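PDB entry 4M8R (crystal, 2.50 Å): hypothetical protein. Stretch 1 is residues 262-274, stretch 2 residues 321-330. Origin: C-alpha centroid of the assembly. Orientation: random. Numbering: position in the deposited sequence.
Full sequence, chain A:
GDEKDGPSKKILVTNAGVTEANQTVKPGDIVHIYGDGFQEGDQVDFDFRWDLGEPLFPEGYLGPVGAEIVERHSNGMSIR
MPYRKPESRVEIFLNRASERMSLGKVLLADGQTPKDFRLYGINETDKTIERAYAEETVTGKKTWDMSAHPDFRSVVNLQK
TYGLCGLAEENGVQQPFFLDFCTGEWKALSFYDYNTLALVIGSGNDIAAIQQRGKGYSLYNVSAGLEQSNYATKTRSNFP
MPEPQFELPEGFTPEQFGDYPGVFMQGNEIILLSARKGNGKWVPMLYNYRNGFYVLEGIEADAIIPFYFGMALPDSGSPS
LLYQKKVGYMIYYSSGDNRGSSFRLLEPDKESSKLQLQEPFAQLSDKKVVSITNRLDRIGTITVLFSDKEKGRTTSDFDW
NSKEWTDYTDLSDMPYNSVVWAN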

# COMPACT_ATOMS: atom_id res chain seq x y z
N GLY A 262 -7.26 -18.56 -22.15
CA GLY A 262 -8.45 -18.56 -21.32
C GLY A 262 -8.49 -17.31 -20.47
O GLY A 262 -7.49 -16.59 -20.34
N VAL A 263 -9.65 -17.04 -19.88
CA VAL A 263 -9.85 -15.82 -19.10
C VAL A 263 -10.56 -16.14 -17.80
O VAL A 263 -11.58 -16.82 -17.80
N PHE A 264 -10.00 -15.66 -16.70
CA PHE A 264 -10.65 -15.77 -15.39
C PHE A 264 -11.81 -14.80 -15.31
O PHE A 264 -11.66 -13.61 -15.58
N MSE A 265 -12.97 -15.30 -14.91
CA MSE A 265 -14.08 -14.43 -14.53
C MSE A 265 -13.72 -13.74 -13.24
O MSE A 265 -12.77 -14.15 -12.56
N GLN A 266 -14.44 -12.67 -12.90
CA GLN A 266 -14.19 -11.97 -11.63
C GLN A 266 -14.39 -12.96 -10.48
O GLN A 266 -15.32 -13.76 -10.49
N GLY A 267 -13.47 -12.91 -9.51
CA GLY A 267 -13.44 -13.88 -8.41
C GLY A 267 -12.47 -15.03 -8.68
O GLY A 267 -12.10 -15.74 -7.74
N ASN A 268 -12.09 -15.21 -9.94
CA ASN A 268 -11.08 -16.20 -10.35
C ASN A 268 -11.45 -17.65 -10.04
O ASN A 268 -10.57 -18.46 -9.77
N GLU A 269 -12.74 -17.97 -10.10
CA GLU A 269 -13.21 -19.33 -9.86
C GLU A 269 -13.60 -20.04 -11.16
O GLU A 269 -13.39 -21.24 -11.30
N ILE A 270 -14.17 -19.28 -12.09
CA ILE A 270 -14.58 -19.81 -13.39
C ILE A 270 -13.65 -19.28 -14.49
O ILE A 270 -13.30 -18.10 -14.50
N ILE A 271 -13.27 -20.17 -15.41
CA ILE A 271 -12.39 -19.83 -16.52
C ILE A 271 -13.09 -20.06 -17.85
O ILE A 271 -13.69 -21.11 -18.06
N LEU A 272 -12.99 -19.09 -18.75
CA LEU A 272 -13.59 -19.20 -20.08
C LEU A 272 -12.56 -19.71 -21.08
O LEU A 272 -11.48 -19.15 -21.21
N LEU A 273 -12.92 -20.77 -21.80
CA LEU A 273 -12.08 -21.30 -22.86
C LEU A 273 -12.91 -21.44 -24.14
O LEU A 273 -14.14 -21.39 -24.11
N SER A 274 -12.21 -21.61 -25.26
CA SER A 274 -12.85 -21.99 -26.51
C SER A 274 -12.11 -23.19 -27.07
O SER A 274 -10.89 -23.32 -26.89
N LEU A 321 -6.12 -9.52 -3.16
CA LEU A 321 -6.75 -8.33 -3.71
C LEU A 321 -7.68 -8.64 -4.90
O LEU A 321 -7.28 -9.37 -5.81
N LEU A 322 -8.90 -8.09 -4.89
CA LEU A 322 -9.94 -8.50 -5.85
C LEU A 322 -9.96 -7.66 -7.13
O LEU A 322 -10.36 -6.49 -7.11
N TYR A 323 -9.54 -8.27 -8.23
CA TYR A 323 -9.45 -7.60 -9.52
C TYR A 323 -10.82 -7.56 -10.20
O TYR A 323 -11.39 -8.60 -10.50
N GLN A 324 -11.33 -6.35 -10.42
CA GLN A 324 -12.69 -6.15 -10.93
C GLN A 324 -12.74 -6.12 -12.45
O GLN A 324 -11.94 -5.44 -13.09
N LYS A 325 -13.68 -6.86 -13.03
CA LYS A 325 -13.72 -7.04 -14.48
C LYS A 325 -15.04 -7.57 -15.02
O LYS A 325 -15.84 -8.16 -14.30
N LYS A 326 -15.26 -7.33 -16.31
CA LYS A 326 -16.36 -7.91 -17.06
C LYS A 326 -15.72 -8.82 -18.11
O LYS A 326 -14.82 -8.40 -18.82
N VAL A 327 -16.18 -10.07 -18.18
CA VAL A 327 -15.62 -11.03 -19.12
C VAL A 327 -16.68 -11.58 -20.05
O VAL A 327 -17.87 -11.56 -19.74
N GLY A 328 -16.23 -12.09 -21.19
CA GLY A 328 -17.13 -12.69 -22.15
C GLY A 328 -16.43 -13.35 -23.31
O GLY A 328 -15.23 -13.62 -23.26
N TYR A 329 -17.22 -13.62 -24.34
CA TYR A 329 -16.77 -14.30 -25.54
C TYR A 329 -17.03 -13.43 -26.77
O TYR A 329 -18.11 -12.86 -26.92
N MSE A 330 -16.02 -13.31 -27.63
CA MSE A 330 -16.21 -12.77 -28.97
C MSE A 330 -16.67 -13.93 -29.81
O MSE A 330 -15.97 -14.94 -29.89

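A buried lysine needs acceptors for its ammonium group, and a neighbouring turn can supply them from backbone and side chain alike. The hairpin of residues 262-274 packed against strand 325-330 illustrates the principle. Its type II turn, Met 265 to Asn 268, is closed by Asn 268 N to Met 265 O (2.9 Å). Lys 325 leaves its backbone sideways with chi1 p, then extends through t, t and an off-well chi4 (129°) to bring NZ within reach of the turn's acceptors. There NZ donates to Phe 264 O at 2.7 Å and to Asn 268 OD1 at 3.0 Å, with a weak third bond to Met 265 O at 3.1 Å. Asn 268, chi1 m, thus supplies a side-chain acceptor beside two backbone ones.

The lysine's own amide is satisfied in return: Gln 266, extended in t, t, places OE1 2.9 Å from Lys 325 N, while its CG lies 3.8 Å from Leu 322 CD1; the amide nitrogens NE2 of Gln 266 and ND2 of Asn 268 find partners elsewhere in the structure. A water adds a bridge near the turn. It accepts from Gly 267 N (2.7 Å) and donates to Tyr 323 O (2.7 Å) and, at longer range, to Asn 268 OD1 (3.3 Å), so OD1 serves both lysine and water.

Farther along, apolar packing takes over until the tyrosine hydroxyl. Val 327 (m) points toward the hairpin, its CG1 3.9 Å from CG1 of Val 263 (t) and its CG2 3.7 Å from CG of the selenomethionine Met 265 and 3.9 Å from CD1 of Leu 272. Leu 272, in m, p, also points inward and lays CD2 over one face of the Tyr 329 ring, 4.0 Å from the ring centroid, a CH-pi contact. Tyr 329 (m) starts sideways, but its end approaches the hairpin, where OH donates to Leu 273 O at 2.8 Å, near the ring plane. One tyrosine therefore offers a face to leucine and a hydroxyl to a backbone acceptor.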

# COMPACT_ATOMS: atom_id res chain seq x y z
CB VAL A 263 -10.66 -14.79 -19.90
CG1 VAL A 263 -11.13 -13.66 -19.01
CG2 VAL A 263 -9.83 -14.25 -21.06
CB PHE A 264 -9.68 -15.41 -14.25
CG PHE A 264 -8.77 -16.53 -13.84
CD1 PHE A 264 -9.25 -17.62 -13.14
CD2 PHE A 264 -7.41 -16.48 -14.12
CE1 PHE A 264 -8.41 -18.65 -12.74
CE2 PHE A 264 -6.56 -17.50 -13.73
CZ PHE A 264 -7.06 -18.59 -13.04
CB MSE A 265 -15.30 -15.30 -14.34
CG MSE A 265 -16.57 -14.47 -14.36
SE MSE A 265 -18.10 -15.68 -14.49
CE MSE A 265 -17.63 -16.73 -16.09
CB GLN A 266 -15.10 -10.75 -11.46
CG GLN A 266 -14.71 -9.85 -10.29
CD GLN A 266 -15.62 -8.63 -10.12
OE1 GLN A 266 -15.47 -7.63 -10.82
NE2 GLN A 266 -16.56 -8.71 -9.18
CB ASN A 268 -9.71 -15.84 -9.76
CG ASN A 268 -9.19 -14.50 -10.24
OD1 ASN A 268 -9.74 -13.90 -11.16
ND2 ASN A 268 -8.11 -14.03 -9.63
CB GLU A 269 -14.39 -19.32 -8.89
CG GLU A 269 -13.99 -18.87 -7.49
CD GLU A 269 -15.17 -18.74 -6.53
OE1 GLU A 269 -16.21 -19.40 -6.76
OE2 GLU A 269 -15.05 -17.99 -5.55
CB ILE A 270 -16.03 -19.40 -13.73
CG1 ILE A 270 -16.98 -19.71 -12.56
CG2 ILE A 270 -16.50 -20.09 -15.00
CD1 ILE A 270 -17.14 -21.19 -12.24
CB ILE A 271 -11.08 -20.65 -16.48
CG1 ILE A 271 -10.23 -20.24 -15.27
CG2 ILE A 271 -10.29 -20.46 -17.77
CD1 ILE A 271 -9.11 -21.21 -14.91
CB LEU A 272 -14.11 -17.84 -20.55
CG LEU A 272 -15.37 -17.27 -19.89
CD1 LEU A 272 -15.15 -16.99 -18.41
CD2 LEU A 272 -15.78 -15.99 -20.61
CB LEU A 273 -11.54 -22.68 -22.48
CG LEU A 273 -10.85 -22.82 -21.13
CD1 LEU A 273 -10.72 -24.28 -20.74
CD2 LEU A 273 -9.49 -22.14 -21.18
CB SER A 274 -12.86 -20.83 -27.50
OG SER A 274 -11.54 -20.49 -27.93
CB LEU A 321 -5.68 -7.30 -4.08
CG LEU A 321 -4.70 -7.65 -5.21
CD1 LEU A 321 -5.10 -6.96 -6.51
CD2 LEU A 321 -3.27 -7.28 -4.82
CB LEU A 322 -11.32 -8.48 -5.17
CG LEU A 322 -12.45 -9.35 -5.77
CD1 LEU A 322 -12.87 -8.87 -7.15
CD2 LEU A 322 -12.06 -10.82 -5.81
CB TYR A 323 -8.44 -8.34 -10.40
CG TYR A 323 -8.09 -7.66 -11.70
CD1 TYR A 323 -7.85 -6.29 -11.76
CD2 TYR A 323 -7.96 -8.39 -12.88
CE1 TYR A 323 -7.52 -5.67 -12.95
CE2 TYR A 323 -7.63 -7.77 -14.08
CZ TYR A 323 -7.41 -6.41 -14.11
OH TYR A 323 -7.07 -5.77 -15.29
CB GLN A 324 -13.30 -4.88 -10.34
CG GLN A 324 -13.71 -5.05 -8.89
CD GLN A 324 -13.67 -3.77 -8.08
OE1 GLN A 324 -14.65 -3.41 -7.42
NE2 GLN A 324 -12.53 -3.08 -8.11
CB LYS A 325 -12.57 -7.95 -14.93
CG LYS A 325 -12.42 -9.20 -14.08
CD LYS A 325 -11.13 -9.96 -14.35
CE LYS A 325 -10.80 -10.84 -13.14
NZ LYS A 325 -10.52 -12.24 -13.53
CB LYS A 326 -17.18 -6.82 -17.75
CG LYS A 326 -17.92 -5.92 -16.77
CD LYS A 326 -18.27 -4.58 -17.40
CE LYS A 326 -18.84 -3.61 -16.37
NZ LYS A 326 -20.21 -3.98 -15.92
CB VAL A 327 -14.92 -12.20 -18.40
CG1 VAL A 327 -13.99 -11.68 -17.32
CG2 VAL A 327 -15.94 -13.17 -17.81
CB TYR A 329 -17.55 -15.60 -25.71
CG TYR A 329 -17.12 -16.75 -24.83
CD1 TYR A 329 -15.90 -17.39 -25.04
CD2 TYR A 329 -17.95 -17.24 -23.83
CE1 TYR A 329 -15.51 -18.47 -24.26
CE2 TYR A 329 -17.57 -18.32 -23.04
CZ TYR A 329 -16.35 -18.93 -23.26
OH TYR A 329 -15.97 -20.00 -22.49
CB MSE A 330 -14.91 -12.19 -29.55
CG MSE A 330 -15.13 -11.39 -30.84
SE MSE A 330 -15.50 -12.53 -32.42
CE MSE A 330 -13.94 -13.75 -32.40
O HOH W 1 -11.29 -11.29 -9.94